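PDB 5BP9: putative methyltransferase protein, which binds S-adenosyl-L-homocysteine and probably acts as an S-adenosylmethionine-dependent methyltransferase. Local coordinates for residues A[148-160]-A[173-187]. Residues are numbered along the deposited sequence; the frame is centred on the assembly and turned at random.
Sequences RQVNLFDERFAAT and IIGRLENMPLFFRKM. With SAH (S-adenosyl-L-homocysteine), chain D.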
loop_
_atom_site.group_PDB
_atom_site.type_symbol
_atom_site.label_atom_id
_atom_site.label_comp_id
_atom_site.label_asym_id
_atom_site.label_seq_id
_atom_site.Cartn_x
_atom_site.Cartn_y
_atom_site.Cartn_z
ATOM N N ARG A 148 -5.065 -1.778 13.639
ATOM C CA ARG A 148 -3.888 -1.784 14.497
ATOM C C ARG A 148 -2.793 -0.907 13.926
ATOM O O ARG A 148 -2.603 -0.845 12.693
ATOM C CB ARG A 148 -3.326 -3.192 14.630
ATOM C CG ARG A 148 -4.302 -4.223 15.173
ATOM C CD ARG A 148 -3.721 -5.618 14.954
ATOM N NE ARG A 148 -2.517 -5.785 15.730
ATOM C CZ ARG A 148 -1.865 -6.935 15.854
ATOM N NH1 ARG A 148 -2.290 -8.030 15.214
ATOM N NH2 ARG A 148 -0.766 -6.975 16.601
ATOM N N GLN A 149 -2.081 -0.224 14.822
ATOM C CA GLN A 149 -0.897 0.548 14.455
ATOM C C GLN A 149 0.325 -0.363 14.590
ATOM O O GLN A 149 0.857 -0.570 15.682
ATOM C CB GLN A 149 -0.733 1.814 15.303
ATOM C CG GLN A 149 0.318 2.749 14.721
ATOM C CD GLN A 149 0.768 3.819 15.661
ATOM O OE1 GLN A 149 0.451 3.810 16.855
ATOM N NE2 GLN A 149 1.557 4.729 15.146
ATOM N N VAL A 150 0.722 -0.915 13.445
ATOM C CA VAL A 150 1.873 -1.784 13.403
ATOM C C VAL A 150 2.462 -1.774 11.991
ATOM O O VAL A 150 1.766 -1.597 10.990
ATOM C CB VAL A 150 1.522 -3.197 13.925
ATOM C CG1 VAL A 150 0.510 -3.863 13.002
ATOM C CG2 VAL A 150 2.785 -4.048 14.130
ATOM N N ASN A 151 3.785 -1.880 11.975
ATOM C CA ASN A 151 4.563 -1.950 10.737
ATOM C C ASN A 151 4.518 -3.393 10.227
ATOM O O ASN A 151 4.814 -4.315 10.984
ATOM C CB ASN A 151 6.009 -1.532 11.020
ATOM C CG ASN A 151 6.827 -1.298 9.761
ATOM O OD1 ASN A 151 6.833 -2.118 8.846
ATOM N ND2 ASN A 151 7.551 -0.188 9.727
ATOM N N LEU A 152 4.170 -3.588 8.943
ATOM C CA LEU A 152 4.150 -4.903 8.327
ATOM C C LEU A 152 5.395 -5.737 8.640
ATOM O O LEU A 152 5.296 -6.952 8.841
ATOM C CB LEU A 152 4.018 -4.732 6.793
ATOM C CG LEU A 152 4.072 -6.003 5.937
ATOM C CD1 LEU A 152 2.851 -6.857 6.198
ATOM C CD2 LEU A 152 4.184 -5.658 4.464
ATOM N N PHE A 153 6.562 -5.073 8.660
ATOM C CA PHE A 153 7.842 -5.752 8.793
ATOM C C PHE A 153 8.268 -6.050 10.238
ATOM O O PHE A 153 9.298 -6.710 10.458
ATOM C CB PHE A 153 8.922 -4.968 8.063
ATOM C CG PHE A 153 8.654 -4.831 6.602
ATOM C CD1 PHE A 153 8.705 -5.949 5.775
ATOM C CD2 PHE A 153 8.310 -3.612 6.058
ATOM C CE1 PHE A 153 8.426 -5.828 4.433
ATOM C CE2 PHE A 153 8.041 -3.492 4.713
ATOM C CZ PHE A 153 8.110 -4.591 3.897
ATOM N N ASP A 154 7.464 -5.617 11.200
ATOM C CA ASP A 154 7.781 -5.794 12.627
ATOM C C ASP A 154 7.926 -7.290 12.896
ATOM O O ASP A 154 7.020 -8.058 12.590
ATOM C CB ASP A 154 6.648 -5.163 13.466
ATOM C CG ASP A 154 6.952 -5.069 14.938
ATOM O OD1 ASP A 154 7.639 -5.943 15.491
ATOM O OD2 ASP A 154 6.455 -4.111 15.567
ATOM N N GLU A 155 9.068 -7.698 13.473
ATOM C CA GLU A 155 9.305 -9.103 13.794
ATOM C C GLU A 155 8.267 -9.647 14.765
ATOM O O GLU A 155 8.050 -10.857 14.815
ATOM C CB GLU A 155 10.708 -9.299 14.381
ATOM C CG GLU A 155 11.827 -9.023 13.394
ATOM C CD GLU A 155 12.289 -7.575 13.324
ATOM O OE1 GLU A 155 11.664 -6.664 13.979
ATOM O OE2 GLU A 155 13.301 -7.366 12.600
ATOM N N ARG A 156 7.670 -8.761 15.579
ATOM C CA ARG A 156 6.648 -9.160 16.549
ATOM C C ARG A 156 5.238 -9.289 15.964
ATOM O O ARG A 156 4.354 -9.779 16.641
ATOM C CB ARG A 156 6.598 -8.174 17.730
ATOM C CG ARG A 156 7.921 -7.936 18.458
ATOM C CD ARG A 156 7.858 -6.658 19.294
ATOM N NE ARG A 156 7.611 -5.460 18.478
ATOM C CZ ARG A 156 7.332 -4.246 18.956
ATOM N NH1 ARG A 156 7.264 -4.030 20.269
ATOM N NH2 ARG A 156 7.119 -3.232 18.116
ATOM N N PHE A 157 5.010 -8.821 14.734
ATOM C CA PHE A 157 3.695 -8.918 14.089
ATOM C C PHE A 157 3.551 -10.331 13.538
ATOM O O PHE A 157 4.248 -10.724 12.581
ATOM C CB PHE A 157 3.554 -7.875 12.959
ATOM C CG PHE A 157 2.292 -8.007 12.141
ATOM C CD1 PHE A 157 1.039 -8.111 12.755
ATOM C CD2 PHE A 157 2.342 -7.975 10.748
ATOM C CE1 PHE A 157 -0.121 -8.230 12.008
ATOM C CE2 PHE A 157 1.182 -8.101 9.999
ATOM C CZ PHE A 157 -0.052 -8.223 10.631
ATOM N N ALA A 158 2.652 -11.092 14.146
ATOM C CA ALA A 158 2.500 -12.512 13.838
ATOM C C ALA A 158 1.028 -12.815 13.852
ATOM O O ALA A 158 0.356 -12.600 14.868
ATOM C CB ALA A 158 3.230 -13.368 14.871
ATOM N N ALA A 159 0.553 -13.269 12.708
ATOM C CA ALA A 159 -0.837 -13.625 12.438
ATOM C C ALA A 159 -0.826 -14.251 11.060
ATOM O O ALA A 159 0.140 -14.073 10.326
ATOM C CB ALA A 159 -1.744 -12.410 12.484
ATOM N N THR A 160 -1.858 -15.013 10.712
ATOM C CA THR A 160 -1.882 -15.636 9.384
ATOM C C THR A 160 -3.182 -15.325 8.646
ATOM O O THR A 160 -4.219 -15.049 9.248
ATOM C CB THR A 160 -1.616 -17.151 9.407
ATOM O OG1 THR A 160 -2.723 -17.830 10.024
ATOM C CG2 THR A 160 -0.340 -17.441 10.117
ATOM N N ILE A 173 5.262 0.063 -0.172
ATOM C CA ILE A 173 5.725 -0.264 1.179
ATOM C C ILE A 173 7.073 -0.990 1.189
ATOM O O ILE A 173 7.852 -0.888 2.140
ATOM C CB ILE A 173 4.599 -1.044 1.908
ATOM C CG1 ILE A 173 3.544 -0.026 2.378
ATOM C CG2 ILE A 173 5.075 -1.784 3.153
ATOM C CD1 ILE A 173 2.282 -0.624 2.953
ATOM N N ILE A 174 7.315 -1.762 0.129
ATOM C CA ILE A 174 8.588 -2.514 0.000
ATOM C C ILE A 174 9.793 -1.553 -0.117
ATOM O O ILE A 174 10.913 -1.867 0.341
ATOM C CB ILE A 174 8.544 -3.542 -1.157
ATOM C CG1 ILE A 174 7.402 -4.542 -0.924
ATOM C CG2 ILE A 174 9.897 -4.277 -1.301
ATOM C CD1 ILE A 174 7.058 -5.354 -2.128
ATOM N N GLY A 175 9.573 -0.387 -0.725
ATOM C CA GLY A 175 10.558 0.701 -0.751
ATOM C C GLY A 175 11.605 0.606 -1.839
ATOM O O GLY A 175 11.761 1.525 -2.651
ATOM N N ARG A 176 12.347 -0.503 -1.835
ATOM C CA ARG A 176 13.463 -0.714 -2.754
ATOM C C ARG A 176 13.571 -2.201 -3.096
ATOM O O ARG A 176 13.159 -3.057 -2.332
ATOM C CB ARG A 176 14.775 -0.194 -2.135
ATOM C CG ARG A 176 14.769 1.314 -1.859
ATOM C CD ARG A 176 16.101 1.897 -1.400
ATOM N NE ARG A 176 17.186 1.619 -2.333
ATOM C CZ ARG A 176 17.464 2.332 -3.424
ATOM N NH1 ARG A 176 16.742 3.402 -3.755
ATOM N NH2 ARG A 176 18.478 1.963 -4.190
ATOM N N LEU A 177 14.112 -2.494 -4.268
ATOM C CA LEU A 177 14.288 -3.892 -4.687
ATOM C C LEU A 177 15.156 -4.695 -3.719
ATOM O O LEU A 177 14.931 -5.884 -3.558
ATOM C CB LEU A 177 14.870 -3.982 -6.112
ATOM C CG LEU A 177 13.992 -3.401 -7.221
ATOM C CD1 LEU A 177 14.765 -3.529 -8.518
ATOM C CD2 LEU A 177 12.643 -4.107 -7.296
ATOM N N GLU A 178 16.122 -4.050 -3.068
ATOM C CA GLU A 178 16.956 -4.784 -2.078
ATOM C C GLU A 178 16.158 -5.298 -0.874
ATOM O O GLU A 178 16.643 -6.138 -0.107
ATOM C CB GLU A 178 18.167 -3.954 -1.626
ATOM C CG GLU A 178 17.822 -2.715 -0.819
ATOM C CD GLU A 178 19.024 -1.906 -0.373
ATOM O OE1 GLU A 178 20.162 -2.446 -0.313
ATOM O OE2 GLU A 178 18.803 -0.727 -0.056
ATOM N N ASN A 179 14.937 -4.784 -0.686
ATOM C CA ASN A 179 14.030 -5.298 0.354
ATOM C C ASN A 179 13.131 -6.450 -0.083
ATOM O O ASN A 179 12.328 -6.924 0.705
ATOM C CB ASN A 179 13.174 -4.165 0.882
ATOM C CG ASN A 179 13.979 -3.169 1.677
ATOM O OD1 ASN A 179 15.065 -3.491 2.195
ATOM N ND2 ASN A 179 13.454 -1.962 1.803
HETATM N N MSE A 180 13.267 -6.911 -1.330
HETATM C CA MSE A 180 12.439 -8.028 -1.785
HETATM C C MSE A 180 12.613 -9.299 -0.962
HETATM O O MSE A 180 11.601 -9.923 -0.614
HETATM C CB MSE A 180 12.598 -8.309 -3.283
HETATM C CG MSE A 180 11.931 -7.232 -4.122
HETATM SE SE MSE A 180 9.979 -7.527 -4.079
HETATM C CE MSE A 180 9.624 -5.898 -4.957
ATOM N N PRO A 181 13.851 -9.703 -0.618
ATOM C CA PRO A 181 13.982 -10.918 0.209
ATOM C C PRO A 181 13.270 -10.782 1.580
ATOM O O PRO A 181 12.553 -11.699 1.994
ATOM C CB PRO A 181 15.501 -11.118 0.305
ATOM C CG PRO A 181 16.036 -10.462 -0.940
ATOM C CD PRO A 181 15.168 -9.258 -1.129
ATOM N N LEU A 182 13.432 -9.641 2.256
ATOM C CA LEU A 182 12.752 -9.395 3.534
ATOM C C LEU A 182 11.252 -9.476 3.357
ATOM O O LEU A 182 10.554 -10.086 4.166
ATOM C CB LEU A 182 13.128 -8.012 4.081
ATOM C CG LEU A 182 12.439 -7.537 5.366
ATOM C CD1 LEU A 182 13.022 -8.231 6.589
ATOM C CD2 LEU A 182 12.559 -6.026 5.493
ATOM N N PHE A 183 10.759 -8.840 2.291
ATOM C CA PHE A 183 9.327 -8.852 2.019
ATOM C C PHE A 183 8.792 -10.287 1.882
ATOM O O PHE A 183 7.799 -10.649 2.520
ATOM C CB PHE A 183 9.037 -8.021 0.761
ATOM C CG PHE A 183 7.620 -8.146 0.287
ATOM C CD1 PHE A 183 6.584 -7.621 1.049
ATOM C CD2 PHE A 183 7.314 -8.834 -0.864
ATOM C CE1 PHE A 183 5.266 -7.786 0.652
ATOM C CE2 PHE A 183 5.994 -8.964 -1.292
ATOM C CZ PHE A 183 4.959 -8.467 -0.522
ATOM N N PHE A 184 9.437 -11.099 1.033
ATOM C CA PHE A 184 8.955 -12.449 0.810
ATOM C C PHE A 184 9.126 -13.348 2.032
ATOM O O PHE A 184 8.294 -14.217 2.275
ATOM C CB PHE A 184 9.564 -13.042 -0.456
ATOM C CG PHE A 184 8.945 -12.470 -1.711
ATOM C CD1 PHE A 184 7.591 -12.694 -1.973
ATOM C CD2 PHE A 184 9.668 -11.702 -2.612
ATOM C CE1 PHE A 184 6.980 -12.161 -3.109
ATOM C CE2 PHE A 184 9.071 -11.209 -3.761
ATOM C CZ PHE A 184 7.721 -11.409 -4.006
ATOM N N ARG A 185 10.160 -13.103 2.840
ATOM C CA ARG A 185 10.280 -13.808 4.126
ATOM C C ARG A 185 9.103 -13.499 5.035
ATOM O O ARG A 185 8.557 -14.407 5.661
ATOM C CB ARG A 185 11.578 -13.495 4.854
ATOM C CG ARG A 185 12.792 -14.170 4.255
ATOM C CD ARG A 185 13.991 -14.111 5.194
ATOM N NE ARG A 185 14.514 -12.758 5.433
ATOM C CZ ARG A 185 15.370 -12.091 4.653
ATOM N NH1 ARG A 185 15.817 -12.600 3.516
ATOM N NH2 ARG A 185 15.782 -10.879 5.021
ATOM N N LYS A 186 8.696 -12.236 5.087
ATOM C CA LYS A 186 7.561 -11.866 5.916
ATOM C C LYS A 186 6.269 -12.486 5.373
ATOM O O LYS A 186 5.423 -12.964 6.132
ATOM C CB LYS A 186 7.426 -10.340 6.021
ATOM C CG LYS A 186 6.361 -9.872 7.002
ATOM C CD LYS A 186 6.876 -9.999 8.429
ATOM C CE LYS A 186 5.760 -10.046 9.433
ATOM N NZ LYS A 186 6.313 -10.062 10.813
HETATM N N MSE A 187 6.127 -12.495 4.053
HETATM C CA MSE A 187 4.939 -13.093 3.434
HETATM C C MSE A 187 4.809 -14.573 3.729
HETATM O O MSE A 187 3.708 -15.059 4.021
HETATM C CB MSE A 187 4.933 -12.886 1.914
HETATM C CG MSE A 187 4.841 -11.443 1.443
HETATM SE SE MSE A 187 3.170 -10.561 1.986
HETATM C CE MSE A 187 3.896 -9.619 3.472
HETATM N N SAH D . -4.342 1.630 1.215
HETATM C CA SAH D . -4.748 3.068 1.460
HETATM C CB SAH D . -3.572 4.020 1.727
HETATM C CG SAH D . -2.443 4.001 0.696
HETATM S SD SAH D . -1.134 5.087 1.184
HETATM C C SAH D . -5.538 3.599 0.296
HETATM O O SAH D . -5.700 2.928 -0.717
HETATM O OXT SAH D . -6.056 4.715 0.303
HETATM C "C5'" SAH D . 0.020 3.962 1.928
HETATM C "C4'" SAH D . -0.289 3.685 3.394
HETATM O "O4'" SAH D . 0.650 2.697 3.869
HETATM C "C3'" SAH D . -0.165 4.869 4.350
HETATM O "O3'" SAH D . -1.369 4.989 5.143
HETATM C "C2'" SAH D . 1.070 4.548 5.186
HETATM O "O2'" SAH D . 1.097 5.113 6.482
HETATM C "C1'" SAH D . 1.066 3.037 5.200
HETATM N N9 SAH D . 2.346 2.357 5.453
HETATM C C8 SAH D . 3.548 2.701 4.961
HETATM N N7 SAH D . 4.511 1.893 5.289
HETATM C C5 SAH D . 3.887 0.919 6.043
HETATM C C6 SAH D . 4.347 -0.231 6.700
HETATM N N6 SAH D . 5.632 -0.624 6.677
HETATM N N1 SAH D . 3.446 -0.991 7.382
HETATM C C2 SAH D . 2.156 -0.592 7.410
HETATM N N3 SAH D . 1.613 0.485 6.815
HETATM C C4 SAH D . 2.531 1.216 6.151
#
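One side of the adenine pocket of a Rossmann-like methyltransferase forms where Leu152 and Phe153, in the loop after strand 147-149, pack against Ile173 and helix 180-190. Two hydrogen bonds read the base: Leu152 N donates almost straight to SAH N1 (3.1 Å, 174°), while SAH N6 gives a weaker, bent one to Asn151 OD1. That same oxygen closes an Asx turn by accepting from Phe153 N. Ile173 adds an apolar wall to the pocket; in the conformer described, its CD1 lies 3.7 Å from SAH C4 and its CG2 near SAH N6 and Phe153 CE2.

The Phe153 ring projects from the loop into the angle between Ile173 and helix 180-190. Its rim meets Ile173 O and Phe183 CA edge-on, Leu182 CD2 approaches Phe153 CD1 obliquely at 3.9 Å, and Leu152 CD2 lies over one face, offset toward the rim. Leu152 CD1 in turn rests 4.0 Å from CE of selenomethionine Met187, the two side chains crossing at about a right angle.

Lys186 ties the helix to the loop's turns. Bent at chi2 (77°), its chain runs past Leu152 O and delivers NZ to two backbone carbonyls, Asp154 O and Phe157 O, each at 2.8 Å. NZ lies in the carbonyl plane of Phe157 but is tilted from that of Asp154, whose oxygen takes Phe157 N from the opposite face. The ammonium thus pins both ends of the Asp154-Phe157 type I turn, within which Arg156 NE and NH2 grip the Asp154 carboxylate side-on.

Around the contact, Leu152 and Phe183 reach Met166 of strand 161-166, Leu152 also touches Ile129 of strand 125-130, and Ile173 meets Trp243 of strand 236-244, joining the pocket to both sheets.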